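Local atomic coordinates of GP37 (Pseudomonas phage phikz, PDB entry 5FT0), a protein that appears to inhibit the RNA degradosome of its bacterial host by acting on the ribonuclease RNase E during phage infection. Residues E9-A14 / H25-I30; L15-G20 / H217-E222. All coordinates share one frame; numbering follows the deposited sequence.

Contact 1. Residues E9-A14 / H25-I30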
ATOM      1  N   GLU A   9      -2.512 -23.398 -20.696  1.00 25.26           N
ATOM      2  CA  GLU A   9      -1.718 -24.192 -21.631  1.00 28.03           C
ATOM      3  C   GLU A   9      -1.163 -23.339 -22.770  1.00 32.98           C
ATOM      4  O   GLU A   9      -0.012 -23.529 -23.181  1.00 32.69           O
ATOM      5  CB  GLU A   9      -2.545 -25.355 -22.186  1.00 30.04           C
ATOM      6  CG  GLU A   9      -2.850 -26.453 -21.172  1.00 33.88           C
ATOM      7  CD  GLU A   9      -4.275 -26.398 -20.657  1.00 36.94           C
ATOM      8  OE1 GLU A   9      -4.805 -25.280 -20.471  1.00 36.46           O
ATOM      9  OE2 GLU A   9      -4.869 -27.476 -20.449  1.00 42.07           O
ATOM     10  N   GLU A  10      -1.960 -22.405 -23.308  1.00 29.93           N
ATOM     11  CA  GLU A  10      -1.432 -21.512 -24.343  1.00 31.10           C
ATOM     12  C   GLU A  10      -0.290 -20.668 -23.795  1.00 31.83           C
ATOM     13  O   GLU A  10       0.703 -20.425 -24.490  1.00 34.33           O
ATOM     14  CB  GLU A  10      -2.516 -20.582 -24.907  1.00 36.08           C
ATOM     15  CG  GLU A  10      -3.937 -21.111 -24.924  1.00 46.23           C
ATOM     16  CD  GLU A  10      -4.933 -20.137 -25.539  1.00 49.89           C
ATOM     17  OE1 GLU A  10      -4.524 -19.242 -26.304  1.00 52.36           O
ATOM     18  OE2 GLU A  10      -6.134 -20.254 -25.224  1.00 43.97           O
ATOM     19  N   GLN A  11      -0.427 -20.192 -22.556  1.00 27.96           N
ATOM     20  CA  GLN A  11       0.640 -19.412 -21.942  1.00 32.38           C
ATOM     21  C   GLN A  11       1.898 -20.253 -21.770  1.00 31.00           C
ATOM     22  O   GLN A  11       2.997 -19.826 -22.145  1.00 28.63           O
ATOM     23  CB  GLN A  11       0.169 -18.853 -20.600  1.00 27.09           C
ATOM     24  CG  GLN A  11      -1.151 -18.109 -20.674  1.00 28.49           C
ATOM     25  CD  GLN A  11      -1.709 -17.768 -19.305  1.00 32.54           C
ATOM     26  OE1 GLN A  11      -0.992 -17.267 -18.438  1.00 29.57           O
ATOM     27  NE2 GLN A  11      -2.997 -18.037 -19.104  1.00 30.17           N
ATOM     28  N   LEU A  12       1.752 -21.460 -21.218  1.00 33.17           N
ATOM     29  CA  LEU A  12       2.912 -22.315 -20.979  1.00 30.14           C
ATOM     30  C   LEU A  12       3.589 -22.709 -22.286  1.00 36.24           C
ATOM     31  O   LEU A  12       4.819 -22.813 -22.348  1.00 34.46           O
ATOM     32  CB  LEU A  12       2.492 -23.555 -20.191  1.00 32.25           C
ATOM     33  CG  LEU A  12       3.616 -24.502 -19.767  1.00 38.31           C
ATOM     34  CD1 LEU A  12       4.693 -23.750 -19.002  1.00 33.64           C
ATOM     35  CD2 LEU A  12       3.056 -25.625 -18.915  1.00 34.37           C
ATOM     36  N   GLN A  13       2.804 -22.919 -23.346  1.00 33.07           N
ATOM     37  CA  GLN A  13       3.389 -23.253 -24.642  1.00 33.86           C
ATOM     38  C   GLN A  13       4.234 -22.106 -25.181  1.00 35.05           C
ATOM     39  O   GLN A  13       5.323 -22.328 -25.722  1.00 37.36           O
ATOM     40  CB  GLN A  13       2.288 -23.624 -25.635  1.00 39.96           C
ATOM     41  CG  GLN A  13       1.678 -24.995 -25.383  1.00 48.58           C
ATOM     42  CD  GLN A  13       0.324 -25.164 -26.043  1.00 51.57           C
ATOM     43  OE1 GLN A  13      -0.082 -24.353 -26.877  1.00 58.26           O
ATOM     44  NE2 GLN A  13      -0.387 -26.222 -25.669  1.00 50.09           N
ATOM     45  N   ALA A  14       3.751 -20.869 -25.042  1.00 29.57           N
ATOM     46  CA  ALA A  14       4.553 -19.718 -25.443  1.00 34.31           C
ATOM     47  C   ALA A  14       5.785 -19.570 -24.557  1.00 32.23           C
ATOM     48  O   ALA A  14       6.888 -19.309 -25.050  1.00 31.88           O
ATOM     49  CB  ALA A  14       3.706 -18.446 -25.401  1.00 26.07           C
ATOM     50  N   HIS A  25       6.164 -18.223 -13.472  1.00 40.23           N
ATOM     51  CA  HIS A  25       5.137 -17.840 -12.513  1.00 40.74           C
ATOM     52  C   HIS A  25       3.978 -18.829 -12.577  1.00 39.80           C
ATOM     53  O   HIS A  25       3.796 -19.510 -13.592  1.00 38.31           O
ATOM     54  CB  HIS A  25       4.651 -16.419 -12.809  1.00 40.86           C
ATOM     55  CG  HIS A  25       3.804 -15.825 -11.728  1.00 49.42           C
ATOM     56  ND1 HIS A  25       2.434 -15.980 -11.687  1.00 52.41           N
ATOM     57  CD2 HIS A  25       4.129 -15.064 -10.656  1.00 52.01           C
ATOM     58  CE1 HIS A  25       1.954 -15.348 -10.631  1.00 56.64           C
ATOM     59  NE2 HIS A  25       2.960 -14.783  -9.989  1.00 55.22           N
ATOM     60  N   LYS A  26       3.203 -18.926 -11.500  1.00 41.70           N
ATOM     61  CA  LYS A  26       1.967 -19.698 -11.533  1.00 33.99           C
ATOM     62  C   LYS A  26       1.100 -19.233 -12.695  1.00 33.91           C
ATOM     63  O   LYS A  26       0.894 -18.031 -12.885  1.00 34.36           O
ATOM     64  CB  LYS A  26       1.215 -19.534 -10.212  1.00 33.77           C
ATOM     65  CG  LYS A  26      -0.107 -20.272 -10.160  1.00 36.27           C
ATOM     66  CD  LYS A  26       0.124 -21.770 -10.166  1.00 38.39           C
ATOM     67  CE  LYS A  26      -1.184 -22.523 -10.089  1.00 37.54           C
ATOM     68  NZ  LYS A  26      -0.956 -23.994 -10.056  1.00 36.25           N
ATOM     69  N   LEU A  27       0.608 -20.186 -13.484  1.00 31.87           N
ATOM     70  CA  LEU A  27      -0.178 -19.891 -14.677  1.00 34.41           C
ATOM     71  C   LEU A  27      -1.594 -20.426 -14.515  1.00 33.17           C
ATOM     72  O   LEU A  27      -1.787 -21.607 -14.208  1.00 38.18           O
ATOM     73  CB  LEU A  27       0.467 -20.494 -15.929  1.00 30.88           C
ATOM     74  CG  LEU A  27       1.894 -20.064 -16.269  1.00 34.02           C
ATOM     75  CD1 LEU A  27       2.377 -20.787 -17.515  1.00 37.04           C
ATOM     76  CD2 LEU A  27       1.979 -18.555 -16.455  1.00 29.67           C
ATOM     77  N   GLU A  28      -2.578 -19.556 -14.723  1.00 32.71           N
ATOM     78  CA  GLU A  28      -3.983 -19.928 -14.679  1.00 34.33           C
ATOM     79  C   GLU A  28      -4.681 -19.402 -15.925  1.00 35.00           C
ATOM     80  O   GLU A  28      -4.178 -18.506 -16.608  1.00 32.86           O
ATOM     81  CB  GLU A  28      -4.679 -19.373 -13.428  1.00 38.35           C
ATOM     82  CG  GLU A  28      -4.139 -19.904 -12.115  1.00 46.97           C
ATOM     83  CD  GLU A  28      -4.841 -19.295 -10.918  1.00 56.38           C
ATOM     84  OE1 GLU A  28      -5.100 -18.073 -10.940  1.00 56.07           O
ATOM     85  OE2 GLU A  28      -5.137 -20.038  -9.960  1.00 64.32           O
ATOM     86  N   ASP A  29      -5.855 -19.968 -16.207  1.00 33.50           N
ATOM     87  CA  ASP A  29      -6.689 -19.457 -17.287  1.00 35.54           C
ATOM     88  C   ASP A  29      -7.001 -17.982 -17.057  1.00 35.41           C
ATOM     89  O   ASP A  29      -7.321 -17.565 -15.940  1.00 37.69           O
ATOM     90  CB  ASP A  29      -7.990 -20.255 -17.391  1.00 29.40           C
ATOM     91  CG  ASP A  29      -7.764 -21.706 -17.777  1.00 39.26           C
ATOM     92  OD1 ASP A  29      -6.676 -22.034 -18.295  1.00 37.92           O
ATOM     93  OD2 ASP A  29      -8.688 -22.521 -17.574  1.00 44.64           O
ATOM     94  N   ILE A  30      -6.889 -17.192 -18.122  1.00 35.71           N
ATOM     95  CA  ILE A  30      -7.144 -15.755 -18.093  1.00 33.38           C
ATOM     96  C   ILE A  30      -8.479 -15.505 -18.782  1.00 34.41           C
ATOM     97  O   ILE A  30      -8.696 -15.974 -19.906  1.00 41.67           O
ATOM     98  CB  ILE A  30      -6.038 -14.961 -18.813  1.00 43.89           C
ATOM     99  CG1 ILE A  30      -4.645 -15.166 -18.212  1.00 43.57           C
ATOM    100  CG2 ILE A  30      -6.336 -13.482 -18.712  1.00 35.92           C
ATOM    101  CD1 ILE A  30      -4.360 -14.334 -16.990  1.00 52.12           C
TER
HETATM  102  O   HOH W   1      -7.174 -24.763 -19.389  1.00 39.20           O
HETATM  103  O   HOH W   2      -1.748 -16.636 -15.614  1.00 37.60           O

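Contact 2. Residues L15-G20 / H217-E222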
ATOM      1  N   LEU A  15       5.615 -19.739 -23.241  1.00 31.28           N
ATOM      2  CA  LEU A  15       6.744 -19.597 -22.328  1.00 29.41           C
ATOM      3  C   LEU A  15       7.796 -20.675 -22.554  1.00 36.10           C
ATOM      4  O   LEU A  15       8.988 -20.432 -22.335  1.00 33.74           O
ATOM      5  CB  LEU A  15       6.253 -19.622 -20.881  1.00 33.80           C
ATOM      6  CG  LEU A  15       5.437 -18.405 -20.444  1.00 32.61           C
ATOM      7  CD1 LEU A  15       5.081 -18.485 -18.968  1.00 35.58           C
ATOM      8  CD2 LEU A  15       6.206 -17.127 -20.746  1.00 25.99           C
ATOM      9  N   SER A  16       7.381 -21.864 -23.000  1.00 36.10           N
ATOM     10  CA  SER A  16       8.321 -22.957 -23.226  1.00 40.37           C
ATOM     11  C   SER A  16       9.284 -22.679 -24.373  1.00 35.45           C
ATOM     12  O   SER A  16      10.304 -23.367 -24.482  1.00 42.06           O
ATOM     13  CB  SER A  16       7.562 -24.259 -23.495  1.00 40.38           C
ATOM     14  OG  SER A  16       6.887 -24.205 -24.741  1.00 42.32           O
ATOM     15  N   LYS A  17       8.989 -21.702 -25.228  1.00 34.63           N
ATOM     16  CA  LYS A  17       9.921 -21.333 -26.285  1.00 31.26           C
ATOM     17  C   LYS A  17      11.046 -20.435 -25.790  1.00 34.43           C
ATOM     18  O   LYS A  17      12.004 -20.204 -26.534  1.00 33.10           O
ATOM     19  CB  LYS A  17       9.164 -20.657 -27.433  1.00 34.71           C
ATOM     20  CG  LYS A  17       8.269 -21.625 -28.191  1.00 38.55           C
ATOM     21  CD  LYS A  17       7.208 -20.928 -29.020  1.00 40.23           C
ATOM     22  CE  LYS A  17       6.221 -21.955 -29.571  1.00 35.87           C
ATOM     23  NZ  LYS A  17       5.113 -21.324 -30.336  1.00 50.94           N
ATOM     24  N   LEU A  18      10.962 -19.941 -24.556  1.00 33.69           N
ATOM     25  CA  LEU A  18      12.018 -19.117 -23.984  1.00 29.69           C
ATOM     26  C   LEU A  18      13.166 -20.001 -23.513  1.00 39.24           C
ATOM     27  O   LEU A  18      12.969 -20.896 -22.680  1.00 32.66           O
ATOM     28  CB  LEU A  18      11.483 -18.281 -22.825  1.00 29.91           C
ATOM     29  CG  LEU A  18      10.544 -17.123 -23.163  1.00 34.86           C
ATOM     30  CD1 LEU A  18      10.098 -16.416 -21.894  1.00 29.40           C
ATOM     31  CD2 LEU A  18      11.225 -16.147 -24.106  1.00 29.39           C
ATOM     32  N   ASP A  19      14.362 -19.749 -24.046  1.00 27.92           N
ATOM     33  CA  ASP A  19      15.568 -20.410 -23.562  1.00 30.29           C
ATOM     34  C   ASP A  19      15.759 -20.179 -22.068  1.00 28.72           C
ATOM     35  O   ASP A  19      15.557 -19.072 -21.563  1.00 30.08           O
ATOM     36  CB  ASP A  19      16.789 -19.887 -24.317  1.00 26.61           C
ATOM     37  CG  ASP A  19      17.166 -20.753 -25.496  1.00 39.53           C
ATOM     38  OD1 ASP A  19      16.274 -21.411 -26.077  1.00 44.58           O
ATOM     39  OD2 ASP A  19      18.364 -20.768 -25.839  1.00 42.58           O
ATOM     40  N   GLY A  20      16.160 -21.236 -21.364  1.00 28.97           N
ATOM     41  CA  GLY A  20      16.543 -21.132 -19.972  1.00 26.35           C
ATOM     42  C   GLY A  20      15.417 -20.909 -18.987  1.00 32.03           C
ATOM     43  O   GLY A  20      15.692 -20.726 -17.794  1.00 33.14           O
ATOM     44  N   HIS A 217       9.946 -13.160 -30.586  1.00 27.21           N
ATOM     45  CA  HIS A 217       9.363 -14.384 -30.069  1.00 30.56           C
ATOM     46  C   HIS A 217       8.388 -14.929 -31.104  1.00 33.94           C
ATOM     47  O   HIS A 217       7.666 -14.154 -31.741  1.00 39.62           O
ATOM     48  CB  HIS A 217       8.642 -14.126 -28.735  1.00 29.31           C
ATOM     49  CG  HIS A 217       8.143 -15.366 -28.061  1.00 29.19           C
ATOM     50  ND1 HIS A 217       6.979 -16.002 -28.436  1.00 27.61           N
ATOM     51  CD2 HIS A 217       8.644 -16.077 -27.022  1.00 28.26           C
ATOM     52  CE1 HIS A 217       6.791 -17.059 -27.665  1.00 30.44           C
ATOM     53  NE2 HIS A 217       7.785 -17.126 -26.797  1.00 30.42           N
ATOM     54  N   PRO A 218       8.349 -16.248 -31.299  1.00 35.94           N
ATOM     55  CA  PRO A 218       7.552 -16.805 -32.408  1.00 35.01           C
ATOM     56  C   PRO A 218       6.062 -16.506 -32.337  1.00 38.85           C
ATOM     57  O   PRO A 218       5.398 -16.546 -33.380  1.00 42.53           O
ATOM     58  CB  PRO A 218       7.818 -18.315 -32.304  1.00 34.12           C
ATOM     59  CG  PRO A 218       9.120 -18.424 -31.588  1.00 40.28           C
ATOM     60  CD  PRO A 218       9.155 -17.279 -30.622  1.00 38.68           C
ATOM     61  N   ASP A 219       5.512 -16.207 -31.161  1.00 36.73           N
ATOM     62  CA  ASP A 219       4.067 -16.115 -30.988  1.00 30.63           C
ATOM     63  C   ASP A 219       3.547 -14.686 -30.903  1.00 35.41           C
ATOM     64  O   ASP A 219       2.329 -14.487 -30.886  1.00 35.77           O
ATOM     65  CB  ASP A 219       3.640 -16.884 -29.733  1.00 33.70           C
ATOM     66  CG  ASP A 219       3.904 -18.372 -29.847  1.00 43.12           C
ATOM     67  OD1 ASP A 219       3.940 -18.882 -30.987  1.00 50.06           O
ATOM     68  OD2 ASP A 219       4.074 -19.033 -28.802  1.00 48.20           O
ATOM     69  N   VAL A 220       4.427 -13.687 -30.846  1.00 34.31           N
ATOM     70  CA  VAL A 220       4.012 -12.303 -30.671  1.00 34.19           C
ATOM     71  C   VAL A 220       4.823 -11.422 -31.608  1.00 37.32           C
ATOM     72  O   VAL A 220       5.886 -11.809 -32.100  1.00 37.49           O
ATOM     73  CB  VAL A 220       4.181 -11.818 -29.213  1.00 33.55           C
ATOM     74  CG1 VAL A 220       3.258 -12.589 -28.277  1.00 31.73           C
ATOM     75  CG2 VAL A 220       5.628 -11.948 -28.781  1.00 26.19           C
ATOM     76  N   GLU A 221       4.305 -10.216 -31.848  1.00 35.26           N
ATOM     77  CA  GLU A 221       5.031  -9.265 -32.682  1.00 43.71           C
ATOM     78  C   GLU A 221       6.349  -8.864 -32.036  1.00 38.46           C
ATOM     79  O   GLU A 221       7.363  -8.703 -32.727  1.00 35.45           O
ATOM     80  CB  GLU A 221       4.171  -8.029 -32.947  1.00 41.70           C
ATOM     81  CG  GLU A 221       2.943  -8.297 -33.801  1.00 59.80           C
ATOM     82  CD  GLU A 221       2.399  -7.043 -34.459  1.00 71.67           C
ATOM     83  OE1 GLU A 221       2.767  -5.927 -34.030  1.00 70.98           O
ATOM     84  OE2 GLU A 221       1.603  -7.176 -35.412  1.00 84.45           O
ATOM     85  N   GLU A 222       6.362  -8.721 -30.712  1.00 31.38           N
ATOM     86  CA  GLU A 222       7.510  -8.139 -30.037  1.00 33.66           C
ATOM     87  C   GLU A 222       7.431  -8.427 -28.544  1.00 33.70           C
ATOM     88  O   GLU A 222       6.341  -8.454 -27.968  1.00 28.62           O
ATOM     89  CB  GLU A 222       7.552  -6.631 -30.285  1.00 33.53           C
ATOM     90  CG  GLU A 222       8.871  -5.964 -30.011  1.00 44.47           C
ATOM     91  CD  GLU A 222       8.840  -4.505 -30.407  1.00 43.69           C
ATOM     92  OE1 GLU A 222       7.769  -3.875 -30.268  1.00 48.05           O
ATOM     93  OE2 GLU A 222       9.877  -3.994 -30.872  1.00 58.96           O
TER

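Contact 1. Residues E9-A14 / H25-I30
Gln11 of the helical segment 9-14 faces Leu27 of the irregular segment 25-30 with 7.3 Å between their CA atoms, and Glu9 lies opposite Asp29 at a CA separation of 8.1 Å. The direct polar link is made by the amide of Gln11. A chi1 of -52° sets its CG anti to the carbonyl carbon, the chain is extended beyond it, and NE2 meets the backbone carbonyl of Glu28. The bond from NE2 to Glu28 O measures 2.8 Å and is bent, with 147° at the hydrogen; the donor sits above the carbonyl plane. The other branch of the amide is held by a water that donates to Gln11 OE1 and accepts from Glu28 N, so Gln11 reaches the carbonyl of Glu28 directly and its N-H through the water. The side chain of Ile30 crosses that of Gln11 at about a right angle, bringing CG1 to 3.4 Å from Gln11 NE2. The apolar part is small: Leu27 CD1 lies 3.9 Å from Leu12 CB, the two leucines also crossing at roughly a right angle. Glu9 OE1 and Asp29 OD1 stand 4.3 Å apart, bridged by a second water; Asp29 OD1 also accepts a hydrogen bond from Trp8 N. In the fold, this surface contact lays the lead-in to strand 30-37 against helix 8-15, beside the backbone pairing of Ile30 with Ile6 of strand 4-6.

Contact 2. Residues L15-G20 / H217-E222
Lys17 reaches past His217 and Pro218 to grip the carboxylate of Asp219, its side chain crossing that of the aspartate at about a right angle. Both carboxylate oxygens face the ammonium group: Lys17 NZ lies 2.8 Å from Asp219 OD1, which uses its syn lone pair, and 2.9 Å from Asp219 OD2 in a weaker second bond. The lysine chain is extended beyond CG (chi2 162°, placing CD), and its methylenes make the apolar part of the contact on the way. Lys17 CB approaches His217 NE2 obliquely at 3.8 Å, while the side chains of Lys17 and Pro218 slide past each other in opposite directions, with Lys17 CD 4.1 Å from Pro218 CG. Leu18 meets the imidazole differently: its CD2 sits at the ring edge, 3.9 Å from His217 CD2, with the side chains crossing roughly at a right angle. Pro218 CD lies over one face of the same ring, displaced toward the rim. Two hydrogen bonds hold the imidazole at its nitrogens. Asp219 N donates to His217 ND1 at 3.1 Å and 165°, which implies an unprotonated ND1, and NE2 is bonded to Ala14 O. The ring therefore ties its own turn to the end of helix 8-15. Each segment contains a type I beta turn. The one from Leu15 to Leu18 leads out of the helix; that from His217 to Val220 makes a two-residue beta hairpin, turning at Pro218 and Asp219, between the antiparallel strands 206-217 and 220-232 of the large sheet.

Overall arrangement
Contact 1 uses the body of helix 8-15, contact 2 the turn at its end, and their centres lie 13 Å apart. Contact 1 is a surface contact, local in sequence, that sets the helix against the lead-in to the small four-stranded sheet; contact 2 is partly buried and joins the turn after the helix to a hairpin of the seven-stranded sheet, 197 residues away. Their chemistry differs accordingly: a side-chain amide, backbone groups, a small leucine contact and two carboxylates bridged by water in the first, a salt bridge and a packed imidazole in the second. They meet directly where Ala14 O lies 2.9 Å from His217 NE2, and where Leu27 CD1 packs 3.8 Å from Leu15 CD1.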